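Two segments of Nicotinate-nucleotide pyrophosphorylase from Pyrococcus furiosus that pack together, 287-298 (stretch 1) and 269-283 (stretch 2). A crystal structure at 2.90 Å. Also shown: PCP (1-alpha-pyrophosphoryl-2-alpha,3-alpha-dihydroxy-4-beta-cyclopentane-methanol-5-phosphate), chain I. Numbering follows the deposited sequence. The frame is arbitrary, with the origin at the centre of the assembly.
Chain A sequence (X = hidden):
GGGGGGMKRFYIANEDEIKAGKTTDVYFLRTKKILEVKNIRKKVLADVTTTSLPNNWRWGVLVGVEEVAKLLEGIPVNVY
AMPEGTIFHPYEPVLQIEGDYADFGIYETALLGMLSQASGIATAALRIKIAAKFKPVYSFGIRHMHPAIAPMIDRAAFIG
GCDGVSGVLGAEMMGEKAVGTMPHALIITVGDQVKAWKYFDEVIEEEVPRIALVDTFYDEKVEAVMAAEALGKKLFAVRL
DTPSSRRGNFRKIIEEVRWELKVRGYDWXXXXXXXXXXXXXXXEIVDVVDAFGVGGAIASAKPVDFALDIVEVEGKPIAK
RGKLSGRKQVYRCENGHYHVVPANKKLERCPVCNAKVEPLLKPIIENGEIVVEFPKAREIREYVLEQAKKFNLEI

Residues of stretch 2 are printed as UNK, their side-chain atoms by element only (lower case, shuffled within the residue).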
# COMPACT_ATOMS: atom_id res chain seq x y z
N ASP A 287 -10.42 -12.25 24.87
CA ASP A 287 -11.72 -12.26 25.53
C ASP A 287 -12.54 -13.54 25.36
O ASP A 287 -13.71 -13.57 25.68
CB ASP A 287 -12.54 -11.05 25.07
CG ASP A 287 -11.84 -9.74 25.33
OD1 ASP A 287 -11.23 -9.58 26.42
OD2 ASP A 287 -11.90 -8.84 24.46
N VAL A 288 -11.93 -14.60 24.87
CA VAL A 288 -12.67 -15.83 24.68
C VAL A 288 -11.82 -17.04 25.05
O VAL A 288 -12.24 -18.18 24.92
CB VAL A 288 -13.16 -15.92 23.22
CG1 VAL A 288 -13.80 -17.26 22.94
CG2 VAL A 288 -14.14 -14.80 22.94
N VAL A 289 -10.61 -16.77 25.52
CA VAL A 289 -9.71 -17.85 25.91
C VAL A 289 -9.30 -17.64 27.36
O VAL A 289 -9.18 -16.51 27.83
CB VAL A 289 -8.47 -17.90 25.00
CG1 VAL A 289 -8.88 -18.32 23.60
CG2 VAL A 289 -7.82 -16.55 24.94
N ASP A 290 -9.09 -18.75 28.05
CA ASP A 290 -8.74 -18.70 29.45
C ASP A 290 -7.25 -18.63 29.74
O ASP A 290 -6.83 -17.85 30.60
CB ASP A 290 -9.36 -19.90 30.18
CG ASP A 290 -10.87 -19.77 30.33
OD1 ASP A 290 -11.61 -20.06 29.37
OD2 ASP A 290 -11.30 -19.34 31.43
N ALA A 291 -6.47 -19.45 29.03
CA ALA A 291 -5.02 -19.47 29.22
C ALA A 291 -4.31 -19.73 27.91
O ALA A 291 -4.78 -20.48 27.06
CB ALA A 291 -4.65 -20.52 30.22
N PHE A 292 -3.14 -19.10 27.77
CA PHE A 292 -2.33 -19.22 26.56
C PHE A 292 -1.06 -20.04 26.68
O PHE A 292 -0.35 -19.97 27.68
CB PHE A 292 -1.92 -17.84 26.06
CG PHE A 292 -3.06 -16.94 25.72
CD1 PHE A 292 -3.59 -16.11 26.68
CD2 PHE A 292 -3.56 -16.89 24.43
CE1 PHE A 292 -4.61 -15.22 26.36
CE2 PHE A 292 -4.57 -16.01 24.11
CZ PHE A 292 -5.10 -15.17 25.08
N GLY A 293 -0.78 -20.80 25.62
CA GLY A 293 0.42 -21.60 25.53
C GLY A 293 1.25 -21.01 24.39
O GLY A 293 0.91 -21.18 23.21
N VAL A 294 2.31 -20.29 24.71
CA VAL A 294 3.10 -19.67 23.66
C VAL A 294 4.48 -20.29 23.46
O VAL A 294 5.22 -20.49 24.42
CB VAL A 294 3.27 -18.15 23.92
CG1 VAL A 294 4.19 -17.52 22.87
CG2 VAL A 294 1.92 -17.49 23.87
N GLY A 295 4.83 -20.57 22.20
CA GLY A 295 6.12 -21.14 21.90
C GLY A 295 7.16 -20.18 21.33
O GLY A 295 7.74 -19.35 22.05
N GLY A 296 7.41 -20.32 20.03
CA GLY A 296 8.40 -19.52 19.33
C GLY A 296 8.43 -18.02 19.49
O GLY A 296 9.51 -17.45 19.57
N ALA A 297 7.26 -17.37 19.53
CA ALA A 297 7.18 -15.92 19.68
C ALA A 297 7.92 -15.40 20.91
O ALA A 297 8.19 -14.20 21.02
CB ALA A 297 5.75 -15.50 19.73
N ILE A 298 8.25 -16.30 21.83
CA ILE A 298 8.94 -15.91 23.05
C ILE A 298 10.33 -16.49 23.08
O ILE A 298 11.29 -15.77 23.32
CB ILE A 298 8.14 -16.35 24.34
CG1 ILE A 298 6.78 -15.63 24.37
CG2 ILE A 298 8.94 -16.02 25.61
CD1 ILE A 298 5.92 -16.01 25.53
N UNK A 269 -15.48 -26.24 32.26
CA UNK A 269 -14.33 -26.44 31.39
C UNK A 269 -13.93 -25.15 30.67
O UNK A 269 -14.73 -24.52 29.97
c UNK A 269 -15.60 -27.13 29.34
c UNK A 269 -15.02 -28.82 31.06
c UNK A 269 -14.58 -27.56 30.35
N UNK A 270 -12.68 -24.75 30.88
CA UNK A 270 -12.11 -23.56 30.30
C UNK A 270 -11.47 -23.85 28.94
O UNK A 270 -11.26 -25.00 28.55
c UNK A 270 -10.81 -21.89 34.90
c UNK A 270 -11.55 -22.70 32.64
c UNK A 270 -11.05 -23.00 31.23
n UNK A 270 -11.58 -20.63 34.77
c UNK A 270 -10.36 -22.39 33.55
N UNK A 271 -11.15 -22.78 28.21
CA UNK A 271 -10.54 -22.91 26.90
C UNK A 271 -9.07 -22.51 26.97
O UNK A 271 -8.74 -21.35 27.19
c UNK A 271 -10.63 -22.28 24.49
c UNK A 271 -12.73 -22.29 25.85
c UNK A 271 -11.22 -22.01 25.86
c UNK A 271 -13.10 -23.70 25.39
N UNK A 272 -8.20 -23.50 26.79
CA UNK A 272 -6.77 -23.29 26.81
C UNK A 272 -6.27 -23.45 25.38
O UNK A 272 -6.55 -24.46 24.73
c UNK A 272 -2.38 -24.19 27.11
c UNK A 272 -4.66 -24.11 27.94
c UNK A 272 -4.18 -23.64 29.15
c UNK A 272 -2.82 -23.43 29.35
c UNK A 272 -3.75 -24.38 26.91
c UNK A 272 -1.92 -23.71 28.33
c UNK A 272 -6.13 -24.32 27.73
N UNK A 273 -5.56 -22.44 24.87
CA UNK A 273 -5.05 -22.50 23.50
C UNK A 273 -3.54 -22.31 23.40
O UNK A 273 -2.90 -21.69 24.24
c UNK A 273 -7.22 -21.54 22.66
c UNK A 273 -5.72 -21.44 22.58
c UNK A 273 -5.23 -20.05 22.94
N UNK A 274 -2.99 -22.89 22.35
CA UNK A 274 -1.58 -22.79 22.11
C UNK A 274 -1.41 -23.09 20.62
O UNK A 274 -2.28 -23.70 20.00
o UNK A 274 -1.07 -25.12 22.48
c UNK A 274 -0.83 -23.81 22.96
N UNK A 275 -0.29 -22.66 20.05
CA UNK A 275 -0.06 -22.93 18.65
C UNK A 275 0.20 -21.69 17.84
O UNK A 275 -0.71 -20.92 17.54
N UNK A 276 1.48 -21.52 17.49
CA UNK A 276 1.93 -20.40 16.69
C UNK A 276 1.14 -19.12 16.87
O UNK A 276 0.31 -18.79 16.03
N UNK A 277 1.37 -18.41 17.96
CA UNK A 277 0.65 -17.17 18.17
C UNK A 277 1.49 -16.06 18.79
O UNK A 277 2.33 -16.29 19.64
c UNK A 277 -2.16 -18.83 20.34
c UNK A 277 -0.70 -18.47 20.08
c UNK A 277 -0.64 -17.42 18.97
c UNK A 277 -0.06 -17.92 21.34
N UNK A 278 1.26 -14.85 18.31
CA UNK A 278 1.96 -13.67 18.77
C UNK A 278 0.95 -12.67 19.36
O UNK A 278 -0.18 -13.03 19.68
o UNK A 278 2.20 -12.23 15.39
c UNK A 278 1.75 -12.80 16.42
o UNK A 278 0.57 -13.20 16.52
c UNK A 278 2.68 -13.02 17.60
N UNK A 279 1.37 -11.42 19.50
CA UNK A 279 0.52 -10.38 20.06
C UNK A 279 -0.75 -10.19 19.29
O UNK A 279 -1.84 -10.37 19.80
o UNK A 279 4.50 -7.87 21.30
o UNK A 279 2.88 -6.93 20.15
c UNK A 279 3.36 -7.88 20.80
c UNK A 279 2.50 -9.11 20.98
c UNK A 279 1.27 -9.07 20.10
N UNK A 280 -0.61 -9.81 18.03
CA UNK A 280 -1.77 -9.57 17.18
C UNK A 280 -2.77 -10.73 17.20
O UNK A 280 -3.99 -10.52 17.20
c UNK A 280 -1.95 -9.29 13.33
c UNK A 280 -1.29 -9.32 15.75
o UNK A 280 -2.23 -10.37 12.76
o UNK A 280 -1.31 -8.36 12.77
c UNK A 280 -2.41 -9.10 14.77
N UNK A 281 -2.27 -11.96 17.21
CA UNK A 281 -3.12 -13.14 17.20
C UNK A 281 -3.87 -13.34 18.51
O UNK A 281 -5.00 -13.80 18.53
c UNK A 281 -3.17 -14.72 14.59
c UNK A 281 -2.85 -15.30 13.20
c UNK A 281 -2.29 -14.38 16.90
c UNK A 281 -1.92 -14.56 15.44
n UNK A 281 -2.12 -14.34 12.33
N UNK A 282 -3.21 -13.00 19.61
CA UNK A 282 -3.77 -13.12 20.94
C UNK A 282 -4.77 -12.00 21.19
O UNK A 282 -5.80 -12.21 21.80
c UNK A 282 -1.95 -14.46 22.02
c UNK A 282 -0.78 -14.59 22.95
c UNK A 282 -3.18 -12.68 23.36
c UNK A 282 -2.64 -13.09 22.00
N UNK A 283 -4.45 -10.81 20.70
CA UNK A 283 -5.33 -9.68 20.88
C UNK A 283 -6.67 -9.98 20.26
O UNK A 283 -7.68 -9.51 20.74
c UNK A 283 -3.53 -7.83 20.82
c UNK A 283 -3.07 -6.66 19.96
n UNK A 283 -1.03 -5.33 19.31
c UNK A 283 -1.67 -6.20 20.33
c UNK A 283 -4.77 -8.42 20.22
C1 PCP I . 3.27 -26.92 19.88
C2 PCP I . 4.51 -26.80 20.80
C3 PCP I . 3.99 -26.04 22.05
C4 PCP I . 2.92 -25.06 21.49
C5 PCP I . 2.36 -25.84 20.36
CP PCP I . 3.47 -23.66 21.08
O1 PCP I . 2.52 -28.22 20.14
O2 PCP I . 5.02 -28.08 21.17
O3 PCP I . 3.35 -26.90 23.01
OP PCP I . 4.49 -23.66 20.02
P PCP I . 4.57 -22.52 18.85
O1P PCP I . 6.00 -22.14 18.72
O2P PCP I . 3.72 -21.38 19.30
O3P PCP I . 4.07 -23.18 17.61
PA PCP I . 1.22 -28.69 19.35
O1A PCP I . 1.56 -28.66 17.88
O2A PCP I . 0.13 -27.70 19.70
O3A PCP I . 0.97 -30.13 19.92
PB PCP I . 1.83 -31.33 20.39
O1B PCP I . 1.01 -32.54 20.65
O2B PCP I . 2.52 -31.04 21.63
O3B PCP I . 2.86 -31.68 19.37

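Position 269 carries three carbons, one bearing the other two, and its CA-to-CB bond points away from stretch 1: Val269. At position 270 four carbons run in a row to a nitrogen, which makes Lys270; its CB lies 3.4 Å from Asp290 CG, and NZ forms a salt bridge with Asp290 OD2 at 3.6 Å. Position 271 has four carbons forked at the first, with one arm two carbons long, hence Ile271. Its CG2 is 4.4 Å from Val289 CG1.

Position 272 shows one carbon and a six-carbon ring with no oxygen, so Phe272; CD2 sits 3.3 Å from Ala291 CB, and Ala291 O lies over one ring face. Position 273, three carbons branched at the first, is Val273: CG1 meets Val289 CG1 at 3.7 Å and CG2 meets Phe292 CD2 at 3.9 Å. One carbon and one oxygen at position 274 give Ser274, whose CA is 3.2 Å from Gly293 O.

Positions 275 and 276 have no side-chain atoms: Gly275 and Gly276. At the first, phi/psi of 125/105 would jam a CB against the preceding carbonyl; at the second there is room for one.

Position 277 has four carbons forked at the second, Leu277, with CD1 3.2 Å from Val294 CG2. Position 278 has two carbons, the second carrying two oxygens: Asp278, whose CB is 4.5 Å from Ala297 CB. Positions 279 and 280 each have three carbons ending in two oxygens, Glu279 and Glu280, neither touching stretch 1. Position 281, four carbons and a terminal nitrogen, is Lys281, also without contact; its N donates to Asp278 OD2 at 3.2 Å, capping the helix. Position 282 repeats the pattern of Ile271 and is Ile282, with CG2 3.6 Å from Phe292 CZ. Position 283, another four-carbon chain ending in nitrogen, is Lys283, pointing away.

The contact is a parallel strand pair, its axes 17° apart, burying 744 Å². Val273 N donates to Ala291 O (3.0 Å) and Gly293 N to Val273 O (2.7 Å), while Asp290 fastens the start through its N to Ile271 O (2.8 Å) and Ile271 N to its OD1 (3.0 Å). An ideal CB on Gly293 would lie 2.6 Å from Ser274 CB, so its absence permits the 4.1 Å separation between Gly293 CA and Ser274 CA. Beyond the strands, Leu277 and Ile282 pack on Val294, and backbone nitrogens from both stretches bind one PCP phosphate: Gly276 N to O3P at 3.1 Å and Gly296 N to O1P at 2.6 Å.

Stretch 2, residues 269-283: VKIFVSGGLDEEKIK
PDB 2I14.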